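Local coordinates for binding domain (Hc) of Paraclostridial Mosquitocidal Protein 1 (Paraclostridium bifermentans, PDB 6HOX) that directs a botulinum-like neurotoxin specific for Anopheles mosquitoes to host nerve cells, as its receptor-binding domain, at residues G109-L114 and V133-D138; T278-S281 and Y286-Y289. All coordinates share one frame; numbering follows the deposited sequence.

Contact 1: residues G109-L114 and V133-D138; sequences GIEYDL and VWRMKD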
loop_
_atom_site.group_PDB
_atom_site.type_symbol
_atom_site.label_atom_id
_atom_site.label_comp_id
_atom_site.label_asym_id
_atom_site.label_seq_id
_atom_site.Cartn_x
_atom_site.Cartn_y
_atom_site.Cartn_z
ATOM N N GLY A 109 18.952 8.039 12.085
ATOM C CA GLY A 109 20.059 7.158 12.414
ATOM C C GLY A 109 19.798 6.299 13.644
ATOM O O GLY A 109 20.671 5.507 14.023
ATOM N N ILE A 110 18.602 6.419 14.240
ATOM C CA ILE A 110 18.234 5.682 15.466
ATOM C C ILE A 110 17.214 4.587 15.117
ATOM O O ILE A 110 16.121 4.905 14.646
ATOM C CB ILE A 110 17.682 6.660 16.522
ATOM C CG1 ILE A 110 18.735 7.692 16.943
ATOM C CG2 ILE A 110 17.123 5.915 17.729
ATOM C CD1 ILE A 110 18.146 9.034 17.307
ATOM N N GLU A 111 17.590 3.317 15.337
ATOM C CA GLU A 111 16.690 2.153 15.228
ATOM C C GLU A 111 15.690 2.202 16.382
ATOM O O GLU A 111 16.103 2.387 17.499
ATOM C CB GLU A 111 17.381 0.804 15.436
ATOM C CG GLU A 111 18.185 0.296 14.275
ATOM C CD GLU A 111 18.655 -1.146 14.433
ATOM O OE1 GLU A 111 18.036 -1.904 15.214
ATOM O OE2 GLU A 111 19.623 -1.517 13.748
ATOM N N TYR A 112 14.407 1.950 16.119
ATOM C CA TYR A 112 13.467 1.751 17.209
ATOM C C TYR A 112 12.579 0.531 16.930
ATOM O O TYR A 112 12.320 0.172 15.777
ATOM C CB TYR A 112 12.706 3.036 17.536
ATOM C CG TYR A 112 11.903 3.662 16.420
ATOM C CD1 TYR A 112 10.611 3.253 16.123
ATOM C CD2 TYR A 112 12.429 4.708 15.682
ATOM C CE1 TYR A 112 9.873 3.857 15.112
ATOM C CE2 TYR A 112 11.711 5.319 14.662
ATOM C CZ TYR A 112 10.426 4.900 14.380
ATOM O OH TYR A 112 9.744 5.538 13.383
ATOM N N ASP A 113 12.125 -0.090 18.029
ATOM C CA ASP A 113 11.407 -1.365 18.030
ATOM C C ASP A 113 9.990 -1.186 17.475
ATOM O O ASP A 113 9.337 -0.140 17.665
ATOM C CB ASP A 113 11.263 -1.953 19.434
ATOM C CG ASP A 113 12.563 -2.333 20.132
ATOM O OD1 ASP A 113 13.604 -2.394 19.453
ATOM O OD2 ASP A 113 12.511 -2.568 21.363
ATOM N N LEU A 114 9.529 -2.230 16.790
ATOM C CA LEU A 114 8.137 -2.413 16.476
ATOM C C LEU A 114 7.631 -3.721 17.109
ATOM O O LEU A 114 6.562 -3.756 17.731
ATOM C CB LEU A 114 7.994 -2.437 14.957
ATOM C CG LEU A 114 6.561 -2.605 14.465
ATOM C CD1 LEU A 114 5.658 -1.505 15.013
ATOM C CD2 LEU A 114 6.513 -2.623 12.949
ATOM N N VAL A 133 14.332 -3.060 9.761
ATOM C CA VAL A 133 15.437 -3.858 10.287
ATOM C C VAL A 133 14.875 -5.167 10.833
ATOM O O VAL A 133 13.940 -5.134 11.648
ATOM C CB VAL A 133 16.179 -3.127 11.419
ATOM C CG1 VAL A 133 17.302 -3.987 11.995
ATOM C CG2 VAL A 133 16.713 -1.785 10.937
ATOM N N TRP A 134 15.469 -6.277 10.390
ATOM C CA TRP A 134 15.356 -7.588 10.993
ATOM C C TRP A 134 16.704 -7.906 11.638
ATOM O O TRP A 134 17.743 -7.809 10.980
ATOM C CB TRP A 134 14.958 -8.656 9.957
ATOM C CG TRP A 134 15.140 -10.060 10.432
ATOM C CD1 TRP A 134 16.120 -10.937 10.054
ATOM C CD2 TRP A 134 14.333 -10.752 11.399
ATOM N NE1 TRP A 134 15.955 -12.131 10.699
ATOM C CE2 TRP A 134 14.871 -12.046 11.531
ATOM C CE3 TRP A 134 13.188 -10.420 12.127
ATOM C CZ2 TRP A 134 14.315 -12.997 12.383
ATOM C CZ3 TRP A 134 12.642 -11.352 12.974
ATOM C CH2 TRP A 134 13.208 -12.621 13.107
ATOM N N ARG A 135 16.692 -8.259 12.920
ATOM C CA ARG A 135 17.932 -8.610 13.584
ATOM C C ARG A 135 17.732 -9.865 14.437
ATOM O O ARG A 135 16.700 -10.001 15.127
ATOM C CB ARG A 135 18.455 -7.451 14.436
ATOM C CG ARG A 135 19.661 -7.853 15.281
ATOM C CD ARG A 135 20.346 -6.726 16.025
ATOM N NE ARG A 135 20.815 -5.713 15.087
ATOM C CZ ARG A 135 20.234 -4.530 14.916
ATOM N NH1 ARG A 135 19.410 -4.067 15.843
ATOM N NH2 ARG A 135 20.477 -3.826 13.821
ATOM N N MET A 136 18.725 -10.762 14.352
ATOM C CA MET A 136 18.890 -11.937 15.195
ATOM C C MET A 136 20.192 -11.799 16.001
ATOM O O MET A 136 21.217 -11.346 15.469
ATOM C CB MET A 136 18.956 -13.206 14.339
ATOM C CG MET A 136 17.616 -13.559 13.705
ATOM S SD MET A 136 17.702 -14.920 12.530
ATOM C CE MET A 136 18.772 -14.176 11.321
ATOM N N LYS A 137 20.135 -12.160 17.288
ATOM C CA LYS A 137 21.320 -12.229 18.138
ATOM C C LYS A 137 21.270 -13.527 18.946
ATOM O O LYS A 137 20.276 -13.827 19.580
ATOM C CB LYS A 137 21.408 -11.004 19.048
ATOM C CG LYS A 137 22.683 -10.922 19.876
ATOM C CD LYS A 137 22.518 -10.227 21.200
ATOM C CE LYS A 137 22.615 -8.723 21.136
ATOM N NZ LYS A 137 22.709 -8.175 22.509
ATOM N N ASP A 138 22.350 -14.308 18.895
ATOM C CA ASP A 138 22.375 -15.594 19.571
ATOM C C ASP A 138 23.014 -15.413 20.959
ATOM O O ASP A 138 23.393 -14.315 21.359
ATOM C CB ASP A 138 23.015 -16.663 18.674
ATOM C CG ASP A 138 24.519 -16.627 18.610
ATOM O OD1 ASP A 138 25.113 -15.767 19.313
ATOM O OD2 ASP A 138 25.087 -17.465 17.847
#
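The E111 carboxylate meets the guanidinium edge of R135 in a two-bond salt bridge, with V133 packed against the carboxylate. Each oxygen takes its own terminal nitrogen: NH1 of R135 donates to OE1 of E111 at 2.6 Å, with an N-H...O angle of 165°, and NH2 of R135 lies 2.5 Å from OE2 of E111. The second length is very short, so its exact value is doubtful, although the pairing is plain. OE1 is approached on its syn side and lies close to the guanidinium plane; carboxylate and guanidinium are tilted by only 21°. Such a two-pronged, nearly coplanar match restrains the rotation of both groups. The arginine chain runs out extended and then bends at chi3 (-59°), which turns its terminal NH1/NH2 edge to the glutamate.

Here the backbones do not pair. The nearest CA atoms, those of E111 and V133, are 7.9 Å apart, and strand 122-128 hydrogen-bonds to both 112-113 and 131-137. The bridge therefore spans a strand of the antiparallel sheet in the concanavalin-like N-terminal half of the receptor-binding domain, and the E111 side chain also touches K128 of that middle strand.

V133, two residues before R135, points from the same side of its strand. Both its methyls lie beneath one face of the E111 carboxylate: CG2 is 4.0 Å from CD of E111, almost directly under it, while CG1 is 3.8 Å from OE2. An apolar floor of this kind would probably strengthen the attraction between the charges by limiting water on that face. The valine side chain also touches I147 on strand 143-147. From that strand D145 supplies a second carboxylate to R135, so NH2 is shared between two acids, E111 through OE2 and D145 through OD2.

Contact 2: residues T278-S281 and Y286-Y289; sequences TYKS and YYPY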
loop_
_atom_site.group_PDB
_atom_site.type_symbol
_atom_site.label_atom_id
_atom_site.label_comp_id
_atom_site.label_asym_id
_atom_site.label_seq_id
_atom_site.Cartn_x
_atom_site.Cartn_y
_atom_site.Cartn_z
ATOM N N THR A 278 -10.551 23.129 -17.056
ATOM C CA THR A 278 -10.518 24.420 -17.704
ATOM C C THR A 278 -11.687 24.492 -18.696
ATOM O O THR A 278 -11.874 23.586 -19.533
ATOM C CB THR A 278 -9.157 24.650 -18.374
ATOM O OG1 THR A 278 -9.144 25.984 -18.889
ATOM C CG2 THR A 278 -8.867 23.675 -19.494
ATOM N N TYR A 279 -12.471 25.567 -18.576
ATOM C CA TYR A 279 -13.545 25.860 -19.494
ATOM C C TYR A 279 -12.945 26.474 -20.761
ATOM O O TYR A 279 -12.304 27.512 -20.698
ATOM C CB TYR A 279 -14.561 26.797 -18.840
ATOM C CG TYR A 279 -15.738 27.122 -19.718
ATOM C CD1 TYR A 279 -16.594 26.126 -20.159
ATOM C CD2 TYR A 279 -15.992 28.422 -20.120
ATOM C CE1 TYR A 279 -17.675 26.416 -20.973
ATOM C CE2 TYR A 279 -17.067 28.729 -20.935
ATOM C CZ TYR A 279 -17.912 27.723 -21.361
ATOM O OH TYR A 279 -18.966 28.025 -22.162
ATOM N N LYS A 280 -13.124 25.801 -21.899
ATOM C CA LYS A 280 -12.693 26.337 -23.168
ATOM C C LYS A 280 -13.901 26.984 -23.842
ATOM O O LYS A 280 -14.732 26.296 -24.421
ATOM C CB LYS A 280 -12.040 25.252 -24.022
ATOM C CG LYS A 280 -10.620 24.919 -23.600
ATOM C CD LYS A 280 -9.978 23.869 -24.462
ATOM C CE LYS A 280 -8.650 23.402 -23.911
ATOM N NZ LYS A 280 -7.639 24.488 -23.930
ATOM N N SER A 281 -13.969 28.318 -23.725
ATOM C CA SER A 281 -15.062 29.160 -24.222
ATOM C C SER A 281 -15.387 28.837 -25.687
ATOM O O SER A 281 -16.552 28.813 -26.065
ATOM C CB SER A 281 -14.709 30.617 -24.058
ATOM O OG SER A 281 -13.459 30.889 -24.683
ATOM N N TYR A 286 -15.931 22.090 -20.621
ATOM C CA TYR A 286 -14.889 21.950 -19.613
ATOM C C TYR A 286 -14.037 20.707 -19.915
ATOM O O TYR A 286 -14.570 19.610 -20.119
ATOM C CB TYR A 286 -15.500 21.815 -18.218
ATOM C CG TYR A 286 -16.446 22.916 -17.823
ATOM C CD1 TYR A 286 -17.793 22.835 -18.127
ATOM C CD2 TYR A 286 -16.005 24.015 -17.106
ATOM C CE1 TYR A 286 -18.675 23.834 -17.760
ATOM C CE2 TYR A 286 -16.878 25.016 -16.715
ATOM C CZ TYR A 286 -18.219 24.928 -17.048
ATOM O OH TYR A 286 -19.100 25.906 -16.675
ATOM N N TYR A 287 -12.716 20.894 -19.926
ATOM C CA TYR A 287 -11.743 19.844 -20.175
ATOM C C TYR A 287 -10.973 19.554 -18.886
ATOM O O TYR A 287 -10.376 20.455 -18.305
ATOM C CB TYR A 287 -10.766 20.243 -21.286
ATOM C CG TYR A 287 -11.331 20.202 -22.684
ATOM C CD1 TYR A 287 -12.173 21.197 -23.158
ATOM C CD2 TYR A 287 -11.049 19.146 -23.531
ATOM C CE1 TYR A 287 -12.695 21.155 -24.445
ATOM C CE2 TYR A 287 -11.565 19.087 -24.818
ATOM C CZ TYR A 287 -12.394 20.095 -25.283
ATOM O OH TYR A 287 -12.904 20.009 -26.554
ATOM N N PRO A 288 -10.928 18.289 -18.403
ATOM C CA PRO A 288 -10.015 17.944 -17.312
ATOM C C PRO A 288 -8.606 17.777 -17.895
ATOM O O PRO A 288 -8.454 17.347 -19.034
ATOM C CB PRO A 288 -10.623 16.646 -16.767
ATOM C CG PRO A 288 -11.211 15.990 -18.003
ATOM C CD PRO A 288 -11.730 17.141 -18.850
ATOM N N TYR A 289 -7.583 18.098 -17.100
ATOM C CA TYR A 289 -6.197 17.873 -17.502
ATOM C C TYR A 289 -5.344 17.599 -16.251
ATOM O O TYR A 289 -5.734 17.950 -15.138
ATOM C CB TYR A 289 -5.689 19.066 -18.325
ATOM C CG TYR A 289 -5.527 20.352 -17.551
ATOM C CD1 TYR A 289 -6.613 21.171 -17.293
ATOM C CD2 TYR A 289 -4.292 20.743 -17.062
ATOM C CE1 TYR A 289 -6.481 22.345 -16.570
ATOM C CE2 TYR A 289 -4.141 21.918 -16.338
ATOM C CZ TYR A 289 -5.240 22.719 -16.090
ATOM O OH TYR A 289 -5.092 23.880 -15.377
#
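K280 lies across the ring of Y287 where two strands of a beta hairpin, 275-280 and 285-291, run antiparallel in the C-terminal, trefoil-type half of the receptor-binding domain. Its CB and CG each stand 4.1 Å from CD1 of Y287, and CD closes to 3.7 Å from the same atom. The chain is extended up to CE, which sits over one face of the ring; a bend at chi4 (-66°) then turns NZ to its hydrogen-bonding partner, the hydroxyl of Y411 on strand 409-415.

The register is fixed by T278 and Y287, a hydrogen-bonded pair: Y287 N donates to T278 O at 2.8 Å, nearly straight, and T278 N donates to Y287 O at 3.0 Å. T278 also sets CB against CE1 of Y289.

Y279 and Y286, the adjoining non-hydrogen-bonded pair, project from the opposite face. Their rings are oblique, with planes at 43° and centroids 4.7 Å apart, while Y342 meets the Y286 ring edge-to-face. CB of Y279 rests 3.6 Å from CD2 of Y286, and CD1 of Y279 hangs 3.5 Å above the plane of the Y286 ring, over its centre.

In the fold
Following the chain from the N terminus, contact 1 comes first: 109-114 and 133-138 enclose 18 residues, twelve of them in strands, including strand 122-128, which bridges the two sides. The chain then runs on through helix 233-241 to the trefoil-type part, where contact 2 closes a far shorter loop, with four residues between 278-281 and 286-289. The loops are in series, neither enclosing nor crossing the other. The centres of contact 1 and contact 2 are about 53 Å apart and their nearest atoms about 35 Å, on opposite sides of the chain's centre. Contact 1 ties the 109-114 segment to strand 131-137 across strand 122-128, and contact 2 joins the neighbouring strands of a hairpin.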